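Local coordinates for protein type C neurotoxin (Clostridium botulinum, PDB 3PME) that probably binds gangliosides and membrane lipids at the nerve-cell surface, serving as the receptor-binding domain of a botulinum C/D mosaic neurotoxin, at residues Trp227-Tyr238 with Leu267-Ser277; Ile287-Phe295 with Gly336-Asn347. All coordinates share one frame; numbering follows the deposited sequence.

Interaction 1: Trp227-Tyr238 with Leu267-Ser277; sequences WGNPLKFDTEYY and LYTKNPITIKS. With SO4 (sulfate ion), chain C.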
loop_
_atom_site.group_PDB
_atom_site.type_symbol
_atom_site.label_atom_id
_atom_site.label_comp_id
_atom_site.label_asym_id
_atom_site.label_seq_id
_atom_site.Cartn_x
_atom_site.Cartn_y
_atom_site.Cartn_z
ATOM N N TRP A 227 -3.406 1.506 2.544
ATOM C CA TRP A 227 -2.942 2.079 1.278
ATOM C C TRP A 227 -1.543 1.609 0.897
ATOM O O TRP A 227 -1.040 1.966 -0.168
ATOM C CB TRP A 227 -2.887 3.608 1.408
ATOM C CG TRP A 227 -4.115 4.166 2.045
ATOM C CD1 TRP A 227 -4.221 4.703 3.302
ATOM C CD2 TRP A 227 -5.423 4.219 1.474
ATOM N NE1 TRP A 227 -5.516 5.090 3.538
ATOM C CE2 TRP A 227 -6.275 4.809 2.432
ATOM C CE3 TRP A 227 -5.960 3.813 0.245
ATOM C CZ2 TRP A 227 -7.633 5.010 2.191
ATOM C CZ3 TRP A 227 -7.310 4.019 0.005
ATOM C CH2 TRP A 227 -8.132 4.611 0.979
ATOM N N GLY A 228 -0.896 0.847 1.771
ATOM C CA GLY A 228 0.498 0.479 1.565
ATOM C C GLY A 228 1.550 1.429 2.134
ATOM O O GLY A 228 2.743 1.266 1.885
ATOM N N ASN A 229 1.111 2.427 2.897
ATOM C CA ASN A 229 2.024 3.318 3.611
ATOM C C ASN A 229 2.536 2.604 4.865
ATOM O O ASN A 229 1.878 1.694 5.376
ATOM C CB ASN A 229 1.298 4.575 4.107
ATOM C CG ASN A 229 0.540 5.307 3.021
ATOM O OD1 ASN A 229 1.041 5.511 1.915
ATOM N ND2 ASN A 229 -0.679 5.740 3.345
ATOM N N PRO A 230 3.686 3.037 5.407
ATOM C CA PRO A 230 4.099 2.480 6.701
ATOM C C PRO A 230 3.061 2.748 7.784
ATOM O O PRO A 230 2.541 3.874 7.886
ATOM C CB PRO A 230 5.392 3.242 7.008
ATOM C CG PRO A 230 5.938 3.557 5.616
ATOM C CD PRO A 230 4.711 3.924 4.836
ATOM N N LEU A 231 2.773 1.717 8.571
ATOM C CA LEU A 231 1.902 1.838 9.741
ATOM C C LEU A 231 2.706 2.534 10.826
ATOM O O LEU A 231 3.908 2.290 10.961
ATOM C CB LEU A 231 1.456 0.442 10.192
ATOM C CG LEU A 231 0.213 0.406 11.083
ATOM C CD1 LEU A 231 -1.045 0.652 10.242
ATOM C CD2 LEU A 231 0.130 -0.925 11.796
ATOM N N LYS A 232 2.059 3.422 11.578
ATOM C CA LYS A 232 2.756 4.208 12.591
ATOM C C LYS A 232 2.040 4.164 13.924
ATOM O O LYS A 232 0.818 4.103 13.988
ATOM C CB LYS A 232 2.856 5.669 12.160
ATOM C CG LYS A 232 3.682 5.905 10.891
ATOM C CD LYS A 232 3.542 7.341 10.385
ATOM C CE LYS A 232 2.138 7.603 9.845
ATOM N NZ LYS A 232 2.014 8.952 9.202
ATOM N N PHE A 233 2.821 4.237 14.991
ATOM C CA PHE A 233 2.244 4.437 16.307
ATOM C C PHE A 233 1.492 5.771 16.376
ATOM O O PHE A 233 1.818 6.705 15.649
ATOM C CB PHE A 233 3.341 4.360 17.360
ATOM C CG PHE A 233 3.926 2.994 17.502
ATOM C CD1 PHE A 233 3.184 1.959 18.055
ATOM C CD2 PHE A 233 5.209 2.730 17.064
ATOM C CE1 PHE A 233 3.722 0.690 18.179
ATOM C CE2 PHE A 233 5.758 1.461 17.174
ATOM C CZ PHE A 233 5.018 0.437 17.728
ATOM N N ASP A 234 0.473 5.840 17.234
ATOM C CA ASP A 234 -0.324 7.072 17.442
ATOM C C ASP A 234 -1.325 7.496 16.362
ATOM O O ASP A 234 -2.335 8.137 16.658
ATOM C CB ASP A 234 0.577 8.255 17.769
ATOM C CG ASP A 234 1.322 8.057 19.042
ATOM O OD1 ASP A 234 0.788 8.461 20.104
ATOM O OD2 ASP A 234 2.430 7.482 18.997
ATOM N N THR A 235 -1.054 7.169 15.115
ATOM C CA THR A 235 -1.946 7.548 14.033
ATOM C C THR A 235 -3.299 6.876 14.235
ATOM O O THR A 235 -3.381 5.717 14.645
ATOM C CB THR A 235 -1.338 7.138 12.666
ATOM O OG1 THR A 235 -0.167 7.928 12.431
ATOM C CG2 THR A 235 -2.319 7.338 11.500
ATOM N N GLU A 236 -4.368 7.601 13.935
ATOM C CA GLU A 236 -5.691 7.008 14.014
ATOM C C GLU A 236 -5.927 6.103 12.816
ATOM O O GLU A 236 -5.656 6.477 11.671
ATOM C CB GLU A 236 -6.774 8.081 14.113
ATOM C CG GLU A 236 -6.738 8.771 15.467
ATOM C CD GLU A 236 -7.876 9.753 15.687
ATOM O OE1 GLU A 236 -8.756 9.860 14.812
ATOM O OE2 GLU A 236 -7.881 10.407 16.754
ATOM N N TYR A 237 -6.434 4.911 13.093
ATOM C CA TYR A 237 -6.802 3.971 12.030
ATOM C C TYR A 237 -8.182 3.418 12.251
ATOM O O TYR A 237 -8.540 3.086 13.385
ATOM C CB TYR A 237 -5.848 2.777 11.989
ATOM C CG TYR A 237 -4.446 3.156 11.617
ATOM C CD1 TYR A 237 -4.130 3.518 10.309
ATOM C CD2 TYR A 237 -3.434 3.147 12.562
ATOM C CE1 TYR A 237 -2.820 3.877 9.960
ATOM C CE2 TYR A 237 -2.146 3.500 12.226
ATOM C CZ TYR A 237 -1.840 3.863 10.930
ATOM O OH TYR A 237 -0.549 4.211 10.620
ATOM N N TYR A 238 -8.952 3.288 11.178
ATOM C CA TYR A 238 -10.145 2.461 11.236
ATOM C C TYR A 238 -9.676 1.040 11.029
ATOM O O TYR A 238 -9.279 0.647 9.914
ATOM C CB TYR A 238 -11.165 2.891 10.184
ATOM C CG TYR A 238 -11.572 4.342 10.346
ATOM C CD1 TYR A 238 -12.557 4.710 11.269
ATOM C CD2 TYR A 238 -10.951 5.346 9.609
ATOM C CE1 TYR A 238 -12.920 6.041 11.429
ATOM C CE2 TYR A 238 -11.314 6.677 9.761
ATOM C CZ TYR A 238 -12.292 7.012 10.677
ATOM O OH TYR A 238 -12.642 8.337 10.822
ATOM N N LEU A 267 -15.229 4.340 3.576
ATOM C CA LEU A 267 -14.129 3.707 4.298
ATOM C C LEU A 267 -13.884 4.318 5.667
ATOM O O LEU A 267 -13.427 3.638 6.584
ATOM C CB LEU A 267 -12.837 3.817 3.493
ATOM C CG LEU A 267 -12.796 3.087 2.163
ATOM C CD1 LEU A 267 -11.455 3.342 1.521
ATOM C CD2 LEU A 267 -13.016 1.608 2.417
ATOM N N TYR A 268 -14.128 5.616 5.809
ATOM C CA TYR A 268 -13.858 6.271 7.073
ATOM C C TYR A 268 -15.146 6.232 7.866
ATOM O O TYR A 268 -16.095 6.963 7.559
ATOM C CB TYR A 268 -13.381 7.710 6.874
ATOM C CG TYR A 268 -12.176 7.855 5.962
ATOM C CD1 TYR A 268 -11.154 6.911 5.962
ATOM C CD2 TYR A 268 -12.056 8.957 5.125
ATOM C CE1 TYR A 268 -10.052 7.058 5.132
ATOM C CE2 TYR A 268 -10.957 9.112 4.293
ATOM C CZ TYR A 268 -9.964 8.162 4.301
ATOM O OH TYR A 268 -8.873 8.337 3.468
ATOM N N THR A 269 -15.167 5.373 8.882
ATOM C CA THR A 269 -16.406 5.020 9.574
ATOM C C THR A 269 -16.473 5.672 10.969
ATOM O O THR A 269 -16.634 6.887 11.070
ATOM C CB THR A 269 -16.580 3.488 9.650
ATOM O OG1 THR A 269 -15.440 2.911 10.301
ATOM C CG2 THR A 269 -16.708 2.889 8.229
ATOM N N LYS A 270 -16.338 4.876 12.028
ATOM C CA LYS A 270 -16.426 5.373 13.405
ATOM C C LYS A 270 -15.417 4.676 14.314
ATOM O O LYS A 270 -14.928 3.579 14.002
ATOM C CB LYS A 270 -17.828 5.104 13.972
ATOM C CG LYS A 270 -18.958 5.785 13.239
ATOM C CD LYS A 270 -20.285 5.468 13.907
ATOM C CE LYS A 270 -20.147 5.547 15.409
ATOM N NZ LYS A 270 -21.453 5.837 16.069
ATOM N N ASN A 271 -15.159 5.296 15.467
ATOM C CA ASN A 271 -14.304 4.714 16.502
ATOM C C ASN A 271 -12.928 4.249 16.017
ATOM O O ASN A 271 -12.550 3.101 16.227
ATOM C CB ASN A 271 -15.010 3.547 17.206
ATOM C CG ASN A 271 -16.366 3.935 17.769
ATOM O OD1 ASN A 271 -16.603 5.094 18.118
ATOM N ND2 ASN A 271 -17.257 2.959 17.880
ATOM N N PRO A 272 -12.157 5.144 15.406
ATOM C CA PRO A 272 -10.793 4.751 15.065
ATOM C C PRO A 272 -10.002 4.411 16.311
ATOM O O PRO A 272 -10.269 4.944 17.402
ATOM C CB PRO A 272 -10.224 6.003 14.384
ATOM C CG PRO A 272 -11.027 7.133 14.969
ATOM C CD PRO A 272 -12.412 6.570 15.138
ATOM N N ILE A 273 -9.063 3.491 16.162
ATOM C CA ILE A 273 -8.119 3.173 17.221
ATOM C C ILE A 273 -6.768 3.855 16.987
ATOM O O ILE A 273 -6.500 4.386 15.904
ATOM C CB ILE A 273 -7.959 1.641 17.387
ATOM C CG1 ILE A 273 -7.535 0.958 16.073
ATOM C CG2 ILE A 273 -9.268 1.039 17.895
ATOM C CD1 ILE A 273 -6.064 1.162 15.721
ATOM N N THR A 274 -5.928 3.880 18.016
ATOM C CA THR A 274 -4.521 4.197 17.833
ATOM C C THR A 274 -3.703 3.040 18.392
ATOM O O THR A 274 -4.184 2.269 19.215
ATOM C CB THR A 274 -4.106 5.492 18.502
ATOM O OG1 THR A 274 -4.365 5.389 19.905
ATOM C CG2 THR A 274 -4.893 6.664 17.929
ATOM N N ILE A 275 -2.481 2.889 17.895
ATOM C CA ILE A 275 -1.623 1.796 18.327
ATOM C C ILE A 275 -0.490 2.369 19.158
ATOM O O ILE A 275 0.128 3.376 18.778
ATOM C CB ILE A 275 -1.062 1.002 17.118
ATOM C CG1 ILE A 275 -2.206 0.550 16.210
ATOM C CG2 ILE A 275 -0.249 -0.199 17.599
ATOM C CD1 ILE A 275 -1.734 -0.060 14.889
ATOM N N LYS A 276 -0.245 1.750 20.306
ATOM C CA LYS A 276 0.790 2.206 21.221
ATOM C C LYS A 276 1.885 1.157 21.348
ATOM O O LYS A 276 1.629 -0.039 21.255
ATOM C CB LYS A 276 0.192 2.491 22.604
ATOM C CG LYS A 276 -0.950 3.498 22.606
ATOM C CD LYS A 276 -0.423 4.877 22.325
ATOM C CE LYS A 276 -1.485 5.939 22.498
ATOM N NZ LYS A 276 -0.902 7.277 22.220
ATOM N N SER A 277 3.119 1.608 21.543
ATOM C CA SER A 277 4.241 0.688 21.676
ATOM C C SER A 277 4.366 0.170 23.102
ATOM O O SER A 277 4.377 0.956 24.048
ATOM C CB SER A 277 5.541 1.380 21.279
ATOM O OG SER A 277 6.633 0.496 21.457
HETATM S S SO4 C . -21.291 3.140 18.768
HETATM O O1 SO4 C . -21.926 2.318 17.736
HETATM O O2 SO4 C . -19.862 3.255 18.541
HETATM O O3 SO4 C . -21.886 4.473 18.730
HETATM O O4 SO4 C . -21.515 2.539 20.082
HETATM O O HOH W 1 -1.541 3.948 15.525
HETATM O O HOH W 2 -11.069 1.073 14.618
HETATM O O HOH W 3 -14.455 8.818 12.937
#
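Tyr-237 and Ile-273 form a single antiparallel hydrogen-bonded bridge, Tyr-237 N to Ile-273 O and Ile-273 N to Tyr-237 O both 2.9 Å, and Asp-234 N adds a nearly straight bond to Ile-275 O. A water takes the N-H of Ile-275 and donates to the carbonyls of Lys-232 and Thr-235. The flat ring of Tyr-238 offers two faces for CH-pi contacts: Tyr-268 CA lies over one, 4.0 Å from the ring centroid, and CB of the proline ring of Pro-272 fits over the other. Tyr-268's own ring is nearly parallel to that of Tyr-238 but slid aside. Ser-277 CB sits over a face of Phe-233, 3.8 Å from the centroid, small enough to lie close. The methyl ends of buried Leu-231 and Ile-275 meet, the chains crossing at about a right angle. Lys-276, bent at chi2 (-71°), brings NZ to 3.0 Å from Asp-234 OD1, meeting it from above the carboxylate plane in a salt bridge. Lys-270 NZ and Asn-271 ND2 hydrogen-bond a sulfate, probably from the crystallisation liquor, with Tyr-248 and Tyr-299 completing the site. Segment 227-238 lies against strand 273-277 of the C-terminal domain, whose family belongs to the trefoil clan, consistent with a beta-trefoil.

Interaction 2: Ile287-Phe295 with Gly336-Asn347; sequences ILNGDDIMF and GNYGIGIFSIKN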
loop_
_atom_site.group_PDB
_atom_site.type_symbol
_atom_site.label_atom_id
_atom_site.label_comp_id
_atom_site.label_asym_id
_atom_site.label_seq_id
_atom_site.Cartn_x
_atom_site.Cartn_y
_atom_site.Cartn_z
ATOM N N ILE A 287 5.729 1.041 12.775
ATOM C CA ILE A 287 5.444 -0.219 13.438
ATOM C C ILE A 287 6.056 -1.358 12.638
ATOM O O ILE A 287 5.790 -1.509 11.445
ATOM C CB ILE A 287 3.938 -0.425 13.610
ATOM C CG1 ILE A 287 3.370 0.712 14.472
ATOM C CG2 ILE A 287 3.664 -1.772 14.264
ATOM C CD1 ILE A 287 1.854 0.671 14.644
ATOM N N LEU A 288 6.894 -2.143 13.295
ATOM C CA LEU A 288 7.654 -3.186 12.621
ATOM C C LEU A 288 7.112 -4.574 12.887
ATOM O O LEU A 288 6.483 -4.840 13.903
ATOM C CB LEU A 288 9.124 -3.133 13.052
ATOM C CG LEU A 288 9.825 -1.799 12.825
ATOM C CD1 LEU A 288 11.314 -1.924 13.145
ATOM C CD2 LEU A 288 9.624 -1.282 11.403
ATOM N N ASN A 289 7.372 -5.461 11.941
ATOM C CA ASN A 289 7.086 -6.864 12.099
ATOM C C ASN A 289 7.578 -7.427 13.440
ATOM O O ASN A 289 8.770 -7.350 13.761
ATOM C CB ASN A 289 7.730 -7.595 10.913
ATOM C CG ASN A 289 7.468 -9.071 10.925
ATOM O OD1 ASN A 289 6.327 -9.515 11.049
ATOM N ND2 ASN A 289 8.534 -9.857 10.796
ATOM N N GLY A 290 6.652 -7.979 14.224
ATOM C CA GLY A 290 6.964 -8.536 15.527
ATOM C C GLY A 290 6.877 -7.583 16.719
ATOM O O GLY A 290 7.080 -7.999 17.861
ATOM N N ASP A 291 6.595 -6.311 16.469
ATOM C CA ASP A 291 6.507 -5.341 17.567
ATOM C C ASP A 291 5.390 -5.713 18.542
ATOM O O ASP A 291 4.331 -6.200 18.124
ATOM C CB ASP A 291 6.263 -3.922 17.034
ATOM C CG ASP A 291 7.543 -3.194 16.646
ATOM O OD1 ASP A 291 8.643 -3.726 16.920
ATOM O OD2 ASP A 291 7.443 -2.077 16.087
ATOM N N ASP A 292 5.633 -5.469 19.834
ATOM C CA ASP A 292 4.619 -5.626 20.880
ATOM C C ASP A 292 3.869 -4.305 21.009
ATOM O O ASP A 292 4.476 -3.249 21.204
ATOM C CB ASP A 292 5.264 -5.954 22.234
ATOM C CG ASP A 292 5.492 -7.449 22.443
ATOM O OD1 ASP A 292 5.300 -8.244 21.498
ATOM O OD2 ASP A 292 5.854 -7.838 23.573
ATOM N N ILE A 293 2.545 -4.376 20.935
ATOM C CA ILE A 293 1.720 -3.185 20.809
ATOM C C ILE A 293 0.485 -3.270 21.702
ATOM O O ILE A 293 0.130 -4.346 22.190
ATOM C CB ILE A 293 1.257 -2.995 19.353
ATOM C CG1 ILE A 293 0.337 -4.143 18.940
ATOM C CG2 ILE A 293 2.457 -2.942 18.441
ATOM C CD1 ILE A 293 -0.296 -3.960 17.555
ATOM N N MET A 294 -0.138 -2.118 21.933
ATOM C CA MET A 294 -1.434 -2.053 22.586
ATOM C C MET A 294 -2.352 -1.228 21.693
ATOM O O MET A 294 -1.882 -0.412 20.912
ATOM C CB MET A 294 -1.299 -1.407 23.965
ATOM C CG MET A 294 -0.429 -2.237 24.889
ATOM S SD MET A 294 0.094 -1.354 26.358
ATOM C CE MET A 294 1.179 -0.104 25.658
ATOM N N PHE A 295 -3.658 -1.449 21.800
ATOM C CA PHE A 295 -4.628 -0.675 21.031
ATOM C C PHE A 295 -5.400 0.231 21.965
ATOM O O PHE A 295 -5.925 -0.243 22.976
ATOM C CB PHE A 295 -5.628 -1.609 20.330
ATOM C CG PHE A 295 -4.999 -2.549 19.345
ATOM C CD1 PHE A 295 -4.721 -2.135 18.051
ATOM C CD2 PHE A 295 -4.694 -3.851 19.711
ATOM C CE1 PHE A 295 -4.134 -3.000 17.142
ATOM C CE2 PHE A 295 -4.110 -4.732 18.802
ATOM C CZ PHE A 295 -3.840 -4.307 17.510
ATOM N N GLY A 336 -2.158 1.219 30.778
ATOM C CA GLY A 336 -0.808 0.828 31.143
ATOM C C GLY A 336 -0.360 -0.402 30.373
ATOM O O GLY A 336 -1.126 -0.946 29.572
ATOM N N ASN A 337 0.877 -0.837 30.611
ATOM C CA ASN A 337 1.434 -2.009 29.936
ATOM C C ASN A 337 0.937 -3.313 30.538
ATOM O O ASN A 337 1.740 -4.160 30.901
ATOM C CB ASN A 337 2.967 -2.007 30.004
ATOM C CG ASN A 337 3.606 -1.261 28.858
ATOM O OD1 ASN A 337 4.720 -1.585 28.436
ATOM N ND2 ASN A 337 2.910 -0.258 28.345
ATOM N N TYR A 338 -0.377 -3.468 30.648
ATOM C CA TYR A 338 -0.969 -4.694 31.180
ATOM C C TYR A 338 -0.851 -5.847 30.183
ATOM O O TYR A 338 -1.259 -5.726 29.031
ATOM C CB TYR A 338 -2.438 -4.459 31.528
ATOM C CG TYR A 338 -2.647 -3.464 32.641
ATOM C CD1 TYR A 338 -2.583 -3.865 33.968
ATOM C CD2 TYR A 338 -2.905 -2.129 32.368
ATOM C CE1 TYR A 338 -2.774 -2.967 34.992
ATOM C CE2 TYR A 338 -3.101 -1.220 33.393
ATOM C CZ TYR A 338 -3.030 -1.646 34.700
ATOM O OH TYR A 338 -3.225 -0.749 35.726
ATOM N N GLY A 339 -0.304 -6.971 30.636
ATOM C CA GLY A 339 -0.062 -8.107 29.759
ATOM C C GLY A 339 -1.274 -8.546 28.953
ATOM O O GLY A 339 -1.161 -8.927 27.782
ATOM N N ILE A 340 -2.436 -8.492 29.585
ATOM C CA ILE A 340 -3.686 -8.940 28.973
ATOM C C ILE A 340 -4.062 -8.082 27.756
ATOM O O ILE A 340 -4.870 -8.496 26.920
ATOM C CB ILE A 340 -4.846 -8.970 30.023
ATOM C CG1 ILE A 340 -6.087 -9.667 29.465
ATOM C CG2 ILE A 340 -5.202 -7.568 30.480
ATOM C CD1 ILE A 340 -5.990 -11.167 29.373
ATOM N N GLY A 341 -3.459 -6.900 27.656
ATOM C CA GLY A 341 -3.704 -5.990 26.544
ATOM C C GLY A 341 -2.507 -5.785 25.632
ATOM O O GLY A 341 -2.467 -4.834 24.855
ATOM N N ILE A 342 -1.514 -6.662 25.733
ATOM C CA ILE A 342 -0.359 -6.568 24.850
ATOM C C ILE A 342 -0.465 -7.626 23.766
ATOM O O ILE A 342 -0.756 -8.792 24.045
ATOM C CB ILE A 342 0.957 -6.697 25.640
ATOM C CG1 ILE A 342 1.111 -5.475 26.555
ATOM C CG2 ILE A 342 2.144 -6.792 24.693
ATOM C CD1 ILE A 342 2.247 -5.563 27.556
ATOM N N PHE A 343 -0.250 -7.186 22.531
ATOM C CA PHE A 343 -0.365 -8.021 21.350
ATOM C C PHE A 343 0.914 -7.917 20.529
ATOM O O PHE A 343 1.724 -7.008 20.735
ATOM C CB PHE A 343 -1.575 -7.566 20.511
ATOM C CG PHE A 343 -2.884 -7.688 21.234
ATOM C CD1 PHE A 343 -3.619 -8.867 21.187
ATOM C CD2 PHE A 343 -3.363 -6.636 22.006
ATOM C CE1 PHE A 343 -4.828 -8.984 21.873
ATOM C CE2 PHE A 343 -4.565 -6.737 22.689
ATOM C CZ PHE A 343 -5.301 -7.912 22.630
ATOM N N SER A 344 1.098 -8.854 19.602
ATOM C CA SER A 344 2.208 -8.790 18.674
ATOM C C SER A 344 1.619 -8.665 17.282
ATOM O O SER A 344 0.614 -9.300 16.974
ATOM C CB SER A 344 3.037 -10.066 18.762
ATOM O OG SER A 344 4.239 -9.923 18.033
ATOM N N ILE A 345 2.230 -7.846 16.437
ATOM C CA ILE A 345 1.717 -7.687 15.078
ATOM C C ILE A 345 2.748 -8.140 14.046
ATOM O O ILE A 345 3.933 -7.803 14.131
ATOM C CB ILE A 345 1.263 -6.234 14.842
ATOM C CG1 ILE A 345 0.607 -6.087 13.468
ATOM C CG2 ILE A 345 2.426 -5.263 15.031
ATOM C CD1 ILE A 345 -0.092 -4.739 13.274
ATOM N N LYS A 346 2.292 -8.928 13.082
ATOM C CA LYS A 346 3.207 -9.531 12.121
ATOM C C LYS A 346 2.688 -9.466 10.697
ATOM O O LYS A 346 1.487 -9.544 10.445
ATOM C CB LYS A 346 3.491 -10.985 12.499
ATOM C CG LYS A 346 4.274 -11.132 13.794
ATOM C CD LYS A 346 4.720 -12.569 14.027
ATOM C CE LYS A 346 5.613 -12.670 15.256
ATOM N NZ LYS A 346 6.235 -14.025 15.391
ATOM N N ASN A 347 3.604 -9.324 9.751
ATOM C CA ASN A 347 3.229 -9.458 8.366
ATOM C C ASN A 347 2.950 -10.934 8.080
ATOM O O ASN A 347 3.443 -11.829 8.778
ATOM C CB ASN A 347 4.311 -8.873 7.449
ATOM C CG ASN A 347 4.226 -7.349 7.341
ATOM O OD1 ASN A 347 3.142 -6.760 7.456
ATOM N ND2 ASN A 347 5.366 -6.707 7.109
HETATM O O HOH W 4 7.004 -10.851 18.246
HETATM O O HOH W 5 -4.277 -3.040 23.992
#
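Asn-289 turns CG away from its own N (chi1 -178°), which carries its amide across to 336-347, where Asn-347 N donates to Asn-289 OD1 (3.0 Å) from a position tilted out of the carbonyl plane. Ile-293 instead sets CG1 between its N and carbonyl carbon (chi1 65°), which carries CD1 to 3.9 Å from Ile-345 CB, the two side chains crossing at about a right angle. Ile-345 CG2 also meets Ile-287 CG2, so three branched aliphatic residues close one buried patch. Phe-295 extends this apolar side: its CE2 lies 3.8 Å from Phe-343 CD2, the rings set obliquely, and Ile-358 of strand 356-360 packs against both. Strands 292-295 and 343-347 are antiparallel neighbours in the curled sheet of the beta-trefoil, yet their short axes make 111°, which shows how strongly the pair twists. Ile-293 and Phe-343 form the hydrogen-bonded pair, exchanging two backbone bonds, while Asp-292 faces Ser-344 in the non-hydrogen-bonded one, polar residues suited to the more exposed face. Ahead of the strand, a type II turn runs from Leu-288 to Asp-291. Its third residue, Gly-290, has a positive phi, where a side chain would strike the preceding carbonyl; Gly-290 N donates a hydrogen bond to Ile-345 O, 2.7 Å away. Asp-291 OD2 receives the N-H of Leu-288 and a salt bridge from Lys-281. One water joins Gly-290 O to the hydroxyl of Ser-344. Toward the far end the flexible, unbranched Met-294 runs beside Ile-342, pointing the same way, with CG 4.0 Å from Ile-342 CG1 and SD 3.5 Å from Gly-336 O.

From the N terminus, the chain passes through 227-238 and returns at 267-277, so interaction 1 closes a loop of 28 intervening residues containing strands 247-252 and 255-260. Interaction 2 opens later, at 287-295, and closes at 336-347 after 40 residues that include strands 302-308 and 326-332. The two loops therefore follow in series, neither nested nor crossed, but they meet in space. Strands 273-277 and 292-299 are neighbours in one sheet, with a probable hydrogen bond from Lys-276 N to Met-294 O; Leu-231 O and Ile-287 N probably pair likewise. Together they tie the irregular 227-238 segment through two strands to 343-347.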